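Local coordinates for protein HMG-CoA Lyase (Bacillus subtilis subsp. subtilis, PDB 1YDO) that is an HMG-CoA lyase by name, a member of the HMGL-like family of TIM-barrel proteins, at residues M102-T107 and S143-C148; E157-L162 and E193-R198. One frame throughout, in Å; residues are numbered along the deposited sequence.

In the fold
Both contacts belong to one flank of the TIM barrel and follow each other along the chain. Contact 1 joins the ends of the adjacent parallel strands 97-103 and 137-143 with the loops that leave them; contact 2 packs helix 156-169, which follows the second of these loops, against helix 185-196. Their centres lie about 14 Å apart, and the two touch directly: Leu162 CD1 packs 3.4 Å from Ala104 CA, and Leu162 CD2 lies 3.9 Å from the CE of selenomethionine Met102. Contact 1 lies at the C-terminal ends of the strands, where TIM barrels generally carry their active sites, whereas contact 2 belongs to the helical layer.

Contact 1: M102-T107 and S143-C148; sequences MSASET and STVFGC
Ser103 and Ser143 pair as a parallel beta bridge, their CA atoms 4.7 Å apart, at the C-terminal ends of two neighbouring strands of the TIM barrel. The backbone of Ser143 bonds to the residues before and after Ser103: its N donates to Met102 O at 3.0 Å, and its O accepts from Ala104 N. The Ser143 and Ser103 side chains project from the same face of the sheet. With OG between its own backbone N and carbonyl carbon (chi1 62°), Ser143 OG is 3.3 Å from Met102 O, a weak hydrogen bond and an unsettled one, because its proton has another acceptor in range.

Past the bridge both strands give way to loops that remain in touch. The methyl of Thr144 is directed at the other segment, with CG2 3.9 Å from Ala104 CB and 3.5 Å from Ser105 CB; it sits too close to Ser103 OG in the model, so its exact place is doubtful. Farther along the second loop, Cys148 comes back to the same Ser105, its CB lying 3.8 Å from Ser105 CB.

Several bonds set these first-shell groups in place. Ser105 is the N-cap of helix 106-110, its OG accepting from His108 N. The N of Thr144 is bonded to Thr179 OG1 on the next loop round the barrel. Positive phi and psi at Thr144 swing the chain away from the strand direction, and Gly147 adopts backbone angles (phi 122°) at which a CB would jam against the preceding carbonyl oxygen. The resulting tight loop is tied across by Thr144: OG1, anti to its backbone N, donates to Gly147 O at 2.8 Å, approaching from above the carbonyl plane, 48° out of it.

Contact 2: E157-L162 and E193-R198; sequences EQVIRL and EALLAR
Ile160 and Leu195 slide past each other in opposite directions, the terminal methyl of the isoleucine alongside the branched end of the leucine, with CD1 to CD2 at 3.4 Å. Leu195 does not aim its CB straight at the facing helix; it is the far end of the side chain that closes the gap. Val159 meets the same leucine at about a right angle, its CG1 3.9 Å from Leu195 CD2. That one methyl, Leu195 CD2, therefore touches both Val159 and Ile160. The CD1 of Ile160 also rests 3.9 Å from the backbone O of Ala194.

These are neighbouring helices of the barrel's outer layer, 156-169 and 185-196, joined in sequence through strand 174-177, and no hydrogen bond links the two segments. Ala194 also touches Ile156, and Leu195 touches Ser163, both on helix 156-169.

On the more exposed side, Arg198, further along its segment, crosses Ile160 at about a right angle. The second branch of Ile160, CG2, which is anti to the backbone N, lies over one face of the guanidinium, 3.1 Å above the plane and offset toward the rim. The Arg198 chain is bent at chi3 (-37°), which turns CZ back from the run of the methylenes. The same side chain also touches Glu164, one turn further along helix 156-169.

Contact 1: M102-T107 and S143-C148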
HETATM    1  N   MSE A 102      -3.169  -7.632 -25.236  1.00 47.74           N
HETATM    2  CA  MSE A 102      -2.885  -9.051 -25.376  1.00 49.56           C
HETATM    3  C   MSE A 102      -2.113  -9.499 -24.156  1.00 49.22           C
HETATM    4  O   MSE A 102      -1.655  -8.681 -23.366  1.00 48.93           O
HETATM    5  CB  MSE A 102      -2.064  -9.318 -26.636  1.00 52.48           C
HETATM    6  CG  MSE A 102      -0.634  -8.840 -26.560  1.00 56.90           C
HETATM    7 SE   MSE A 102       0.372  -9.393 -28.116  1.00 64.17          SE
HETATM    8  CE  MSE A 102       0.676 -11.254 -27.616  1.00 60.67           C
ATOM      9  N   SER A 103      -1.969 -10.805 -24.003  1.00 49.36           N
ATOM     10  CA  SER A 103      -1.245 -11.331 -22.866  1.00 48.73           C
ATOM     11  C   SER A 103       0.137 -11.857 -23.248  1.00 48.92           C
ATOM     12  O   SER A 103       0.345 -12.361 -24.356  1.00 49.03           O
ATOM     13  CB  SER A 103      -2.063 -12.440 -22.206  1.00 48.26           C
ATOM     14  OG  SER A 103      -1.364 -13.005 -21.105  1.00 47.23           O
ATOM     15  N   ALA A 104       1.082 -11.716 -22.324  1.00 49.15           N
ATOM     16  CA  ALA A 104       2.443 -12.195 -22.532  1.00 49.29           C
ATOM     17  C   ALA A 104       2.417 -13.718 -22.417  1.00 49.90           C
ATOM     18  O   ALA A 104       3.126 -14.425 -23.135  1.00 48.13           O
ATOM     19  CB  ALA A 104       3.365 -11.604 -21.478  1.00 49.23           C
ATOM     20  N   SER A 105       1.588 -14.204 -21.494  1.00 51.55           N
ATOM     21  CA  SER A 105       1.413 -15.632 -21.255  1.00 52.51           C
ATOM     22  C   SER A 105       0.511 -16.225 -22.333  1.00 54.47           C
ATOM     23  O   SER A 105      -0.564 -15.687 -22.630  1.00 54.24           O
ATOM     24  CB  SER A 105       0.783 -15.868 -19.882  1.00 50.67           C
ATOM     25  OG  SER A 105      -0.085 -16.982 -19.910  1.00 47.63           O
ATOM     26  N   GLU A 106       0.945 -17.334 -22.923  1.00 56.54           N
ATOM     27  CA  GLU A 106       0.159 -17.986 -23.968  1.00 58.31           C
ATOM     28  C   GLU A 106      -1.170 -18.464 -23.389  1.00 58.24           C
ATOM     29  O   GLU A 106      -2.235 -18.180 -23.933  1.00 57.59           O
ATOM     30  CB  GLU A 106       0.929 -19.185 -24.534  1.00 61.02           C
ATOM     31  CG  GLU A 106       0.391 -19.700 -25.869  1.00 64.37           C
ATOM     32  CD  GLU A 106       0.906 -18.905 -27.049  1.00 67.20           C
ATOM     33  OE1 GLU A 106       0.248 -18.935 -28.121  1.00 69.80           O
ATOM     34  OE2 GLU A 106       1.975 -18.261 -26.915  1.00 67.20           O
ATOM     35  N   THR A 107      -1.092 -19.184 -22.271  1.00 58.77           N
ATOM     36  CA  THR A 107      -2.279 -19.727 -21.615  1.00 58.62           C
ATOM     37  C   THR A 107      -3.297 -18.647 -21.275  1.00 58.69           C
ATOM     38  O   THR A 107      -4.485 -18.801 -21.547  1.00 57.18           O
ATOM     39  CB  THR A 107      -1.900 -20.479 -20.330  1.00 58.38           C
ATOM     40  OG1 THR A 107      -0.845 -21.402 -20.621  1.00 58.39           O
ATOM     41  CG2 THR A 107      -3.100 -21.247 -19.785  1.00 57.36           C
ATOM     42  N   SER A 143      -0.405  -7.686 -20.848  1.00 32.73           N
ATOM     43  CA  SER A 143      -0.734  -8.144 -19.517  1.00 32.58           C
ATOM     44  C   SER A 143       0.048  -9.372 -19.116  1.00 34.98           C
ATOM     45  O   SER A 143       0.770  -9.952 -19.924  1.00 35.33           O
ATOM     46  CB  SER A 143      -2.225  -8.432 -19.391  1.00 32.13           C
ATOM     47  OG  SER A 143      -2.612  -9.460 -20.267  1.00 32.14           O
ATOM     48  N   THR A 144      -0.104  -9.740 -17.846  1.00 37.20           N
ATOM     49  CA  THR A 144       0.549 -10.888 -17.237  1.00 39.19           C
ATOM     50  C   THR A 144       2.073 -10.872 -17.420  1.00 40.18           C
ATOM     51  O   THR A 144       2.696 -11.920 -17.587  1.00 40.85           O
ATOM     52  CB  THR A 144      -0.075 -12.204 -17.779  1.00 40.18           C
ATOM     53  OG1 THR A 144       0.325 -13.300 -16.952  1.00 43.32           O
ATOM     54  CG2 THR A 144       0.362 -12.472 -19.193  1.00 39.92           C
ATOM     55  N   VAL A 145       2.675  -9.682 -17.357  1.00 40.53           N
ATOM     56  CA  VAL A 145       4.118  -9.559 -17.524  1.00 41.14           C
ATOM     57  C   VAL A 145       4.883  -9.883 -16.246  1.00 41.56           C
ATOM     58  O   VAL A 145       6.071 -10.187 -16.292  1.00 41.36           O
ATOM     59  CB  VAL A 145       4.521  -8.143 -18.000  1.00 41.01           C
ATOM     60  CG1 VAL A 145       3.785  -7.796 -19.268  1.00 40.55           C
ATOM     61  CG2 VAL A 145       4.229  -7.127 -16.938  1.00 42.65           C
ATOM     62  N   PHE A 146       4.200  -9.830 -15.106  1.00 42.38           N
ATOM     63  CA  PHE A 146       4.835 -10.130 -13.821  1.00 43.06           C
ATOM     64  C   PHE A 146       4.314 -11.431 -13.230  1.00 44.74           C
ATOM     65  O   PHE A 146       4.247 -11.577 -12.010  1.00 45.57           O
ATOM     66  CB  PHE A 146       4.581  -9.001 -12.824  1.00 40.64           C
ATOM     67  CG  PHE A 146       5.315  -7.742 -13.140  1.00 38.84           C
ATOM     68  CD1 PHE A 146       6.686  -7.674 -12.979  1.00 37.73           C
ATOM     69  CD2 PHE A 146       4.635  -6.621 -13.615  1.00 39.44           C
ATOM     70  CE1 PHE A 146       7.376  -6.505 -13.290  1.00 37.48           C
ATOM     71  CE2 PHE A 146       5.318  -5.441 -13.931  1.00 38.12           C
ATOM     72  CZ  PHE A 146       6.688  -5.386 -13.768  1.00 36.90           C
ATOM     73  N   GLY A 147       3.943 -12.371 -14.092  1.00 45.85           N
ATOM     74  CA  GLY A 147       3.442 -13.634 -13.601  1.00 46.92           C
ATOM     75  C   GLY A 147       2.057 -13.898 -14.136  1.00 48.16           C
ATOM     76  O   GLY A 147       1.278 -12.969 -14.342  1.00 47.92           O
ATOM     77  N   CYS A 148       1.751 -15.174 -14.354  1.00 49.98           N
ATOM     78  CA  CYS A 148       0.459 -15.591 -14.878  1.00 51.91           C
ATOM     79  C   CYS A 148      -0.345 -16.392 -13.865  1.00 52.13           C
ATOM     80  O   CYS A 148       0.208 -17.153 -13.080  1.00 53.12           O
ATOM     81  CB  CYS A 148       0.670 -16.438 -16.141  1.00 53.64           C
ATOM     82  SG  CYS A 148      -0.858 -17.072 -16.909  1.00 57.60           S
TER

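Contact 2: E157-L162 and E193-R198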
ATOM      1  N   GLU A 157      12.333 -13.089 -21.385  1.00 56.06           N
ATOM      2  CA  GLU A 157      12.565 -13.123 -22.837  1.00 55.52           C
ATOM      3  C   GLU A 157      11.267 -12.982 -23.615  1.00 54.18           C
ATOM      4  O   GLU A 157      11.248 -12.438 -24.723  1.00 53.41           O
ATOM      5  CB  GLU A 157      13.235 -14.440 -23.252  1.00 57.86           C
ATOM      6  CG  GLU A 157      14.510 -14.777 -22.483  1.00 61.13           C
ATOM      7  CD  GLU A 157      14.247 -15.550 -21.198  1.00 62.55           C
ATOM      8  OE1 GLU A 157      15.129 -15.535 -20.304  1.00 62.86           O
ATOM      9  OE2 GLU A 157      13.169 -16.182 -21.087  1.00 62.68           O
ATOM     10  N   GLN A 158      10.187 -13.490 -23.028  1.00 52.72           N
ATOM     11  CA  GLN A 158       8.870 -13.427 -23.647  1.00 51.37           C
ATOM     12  C   GLN A 158       8.445 -11.975 -23.760  1.00 50.29           C
ATOM     13  O   GLN A 158       8.083 -11.508 -24.836  1.00 48.95           O
ATOM     14  CB  GLN A 158       7.853 -14.193 -22.797  1.00 51.61           C
ATOM     15  CG  GLN A 158       6.594 -14.571 -23.535  1.00 52.32           C
ATOM     16  CD  GLN A 158       6.894 -15.390 -24.764  1.00 53.59           C
ATOM     17  OE1 GLN A 158       7.599 -16.402 -24.697  1.00 54.44           O
ATOM     18  NE2 GLN A 158       6.367 -14.956 -25.902  1.00 54.86           N
ATOM     19  N   VAL A 159       8.501 -11.271 -22.631  1.00 49.97           N
ATOM     20  CA  VAL A 159       8.115  -9.867 -22.573  1.00 48.77           C
ATOM     21  C   VAL A 159       8.921  -9.079 -23.578  1.00 49.11           C
ATOM     22  O   VAL A 159       8.367  -8.323 -24.376  1.00 48.95           O
ATOM     23  CB  VAL A 159       8.368  -9.266 -21.182  1.00 47.81           C
ATOM     24  CG1 VAL A 159       7.881  -7.833 -21.147  1.00 47.03           C
ATOM     25  CG2 VAL A 159       7.664 -10.091 -20.125  1.00 47.26           C
ATOM     26  N   ILE A 160      10.235  -9.260 -23.537  1.00 48.50           N
ATOM     27  CA  ILE A 160      11.125  -8.564 -24.451  1.00 49.09           C
ATOM     28  C   ILE A 160      10.711  -8.850 -25.883  1.00 50.00           C
ATOM     29  O   ILE A 160      10.511  -7.939 -26.684  1.00 49.82           O
ATOM     30  CB  ILE A 160      12.570  -9.025 -24.261  1.00 49.08           C
ATOM     31  CG1 ILE A 160      12.960  -8.924 -22.785  1.00 48.81           C
ATOM     32  CG2 ILE A 160      13.497  -8.167 -25.095  1.00 48.05           C
ATOM     33  CD1 ILE A 160      12.974  -7.518 -22.266  1.00 49.60           C
ATOM     34  N   ARG A 161      10.587 -10.134 -26.194  1.00 51.63           N
ATOM     35  CA  ARG A 161      10.194 -10.573 -27.523  1.00 52.92           C
ATOM     36  C   ARG A 161       8.974  -9.784 -27.986  1.00 53.36           C
ATOM     37  O   ARG A 161       9.052  -8.995 -28.931  1.00 53.34           O
ATOM     38  CB  ARG A 161       9.875 -12.074 -27.499  1.00 54.35           C
ATOM     39  CG  ARG A 161       9.737 -12.725 -28.870  1.00 55.49           C
ATOM     40  CD  ARG A 161       9.596 -14.247 -28.762  1.00 57.35           C
ATOM     41  NE  ARG A 161       8.270 -14.695 -28.329  1.00 58.92           N
ATOM     42  CZ  ARG A 161       7.171 -14.660 -29.087  1.00 60.70           C
ATOM     43  NH1 ARG A 161       6.013 -15.093 -28.596  1.00 60.74           N
ATOM     44  NH2 ARG A 161       7.221 -14.195 -30.335  1.00 60.43           N
ATOM     45  N   LEU A 162       7.852  -9.996 -27.303  1.00 53.98           N
ATOM     46  CA  LEU A 162       6.594  -9.323 -27.633  1.00 54.62           C
ATOM     47  C   LEU A 162       6.766  -7.814 -27.659  1.00 54.89           C
ATOM     48  O   LEU A 162       6.381  -7.153 -28.622  1.00 55.51           O
ATOM     49  CB  LEU A 162       5.515  -9.698 -26.613  1.00 54.80           C
ATOM     50  CG  LEU A 162       5.110 -11.176 -26.563  1.00 55.08           C
ATOM     51  CD1 LEU A 162       4.087 -11.369 -25.445  1.00 54.65           C
ATOM     52  CD2 LEU A 162       4.532 -11.610 -27.919  1.00 54.73           C
ATOM     53  N   GLU A 193      14.819  -3.470 -15.478  1.00 41.89           N
ATOM     54  CA  GLU A 193      16.237  -3.390 -15.776  1.00 43.93           C
ATOM     55  C   GLU A 193      16.492  -3.973 -17.159  1.00 43.25           C
ATOM     56  O   GLU A 193      17.226  -3.395 -17.952  1.00 43.50           O
ATOM     57  CB  GLU A 193      17.028  -4.193 -14.750  1.00 47.32           C
ATOM     58  CG  GLU A 193      18.526  -3.946 -14.747  1.00 52.95           C
ATOM     59  CD  GLU A 193      18.907  -2.678 -13.988  1.00 56.30           C
ATOM     60  OE1 GLU A 193      18.886  -1.578 -14.601  1.00 58.42           O
ATOM     61  OE2 GLU A 193      19.216  -2.780 -12.768  1.00 56.88           O
ATOM     62  N   ALA A 194      15.883  -5.125 -17.430  1.00 42.66           N
ATOM     63  CA  ALA A 194      16.041  -5.818 -18.702  1.00 43.13           C
ATOM     64  C   ALA A 194      15.291  -5.118 -19.824  1.00 43.53           C
ATOM     65  O   ALA A 194      15.737  -5.120 -20.975  1.00 45.26           O
ATOM     66  CB  ALA A 194      15.560  -7.259 -18.575  1.00 43.10           C
ATOM     67  N   LEU A 195      14.148  -4.526 -19.496  1.00 42.90           N
ATOM     68  CA  LEU A 195      13.356  -3.817 -20.497  1.00 42.90           C
ATOM     69  C   LEU A 195      13.948  -2.445 -20.813  1.00 42.38           C
ATOM     70  O   LEU A 195      14.259  -2.151 -21.966  1.00 42.26           O
ATOM     71  CB  LEU A 195      11.903  -3.658 -20.026  1.00 43.10           C
ATOM     72  CG  LEU A 195      10.994  -4.888 -20.151  1.00 44.05           C
ATOM     73  CD1 LEU A 195       9.731  -4.656 -19.354  1.00 43.37           C
ATOM     74  CD2 LEU A 195      10.657  -5.168 -21.612  1.00 43.59           C
ATOM     75  N   LEU A 196      14.118  -1.615 -19.790  1.00 40.70           N
ATOM     76  CA  LEU A 196      14.658  -0.277 -20.001  1.00 40.66           C
ATOM     77  C   LEU A 196      15.966  -0.265 -20.776  1.00 41.92           C
ATOM     78  O   LEU A 196      16.367   0.767 -21.324  1.00 41.49           O
ATOM     79  CB  LEU A 196      14.850   0.452 -18.670  1.00 37.05           C
ATOM     80  CG  LEU A 196      13.557   0.905 -17.999  1.00 34.70           C
ATOM     81  CD1 LEU A 196      13.876   1.542 -16.660  1.00 34.21           C
ATOM     82  CD2 LEU A 196      12.818   1.876 -18.908  1.00 32.64           C
ATOM     83  N   ALA A 197      16.627  -1.413 -20.828  1.00 43.16           N
ATOM     84  CA  ALA A 197      17.882  -1.515 -21.541  1.00 45.05           C
ATOM     85  C   ALA A 197      17.663  -1.850 -23.015  1.00 46.23           C
ATOM     86  O   ALA A 197      18.563  -2.363 -23.678  1.00 48.99           O
ATOM     87  CB  ALA A 197      18.763  -2.566 -20.883  1.00 43.75           C
ATOM     88  N   ARG A 198      16.482  -1.546 -23.541  1.00 46.26           N
ATOM     89  CA  ARG A 198      16.203  -1.853 -24.941  1.00 45.77           C
ATOM     90  C   ARG A 198      15.155  -0.933 -25.543  1.00 43.80           C
ATOM     91  O   ARG A 198      15.133  -0.701 -26.749  1.00 44.03           O
ATOM     92  CB  ARG A 198      15.729  -3.302 -25.072  1.00 47.54           C
ATOM     93  CG  ARG A 198      16.019  -3.927 -26.427  1.00 51.59           C
ATOM     94  CD  ARG A 198      16.000  -5.442 -26.334  1.00 54.52           C
ATOM     95  NE  ARG A 198      16.571  -5.893 -25.061  1.00 55.95           N
ATOM     96  CZ  ARG A 198      16.861  -7.157 -24.778  1.00 57.43           C
ATOM     97  NH1 ARG A 198      16.644  -8.109 -25.682  1.00 59.39           N
ATOM     98  NH2 ARG A 198      17.350  -7.471 -23.583  1.00 56.91           N
TER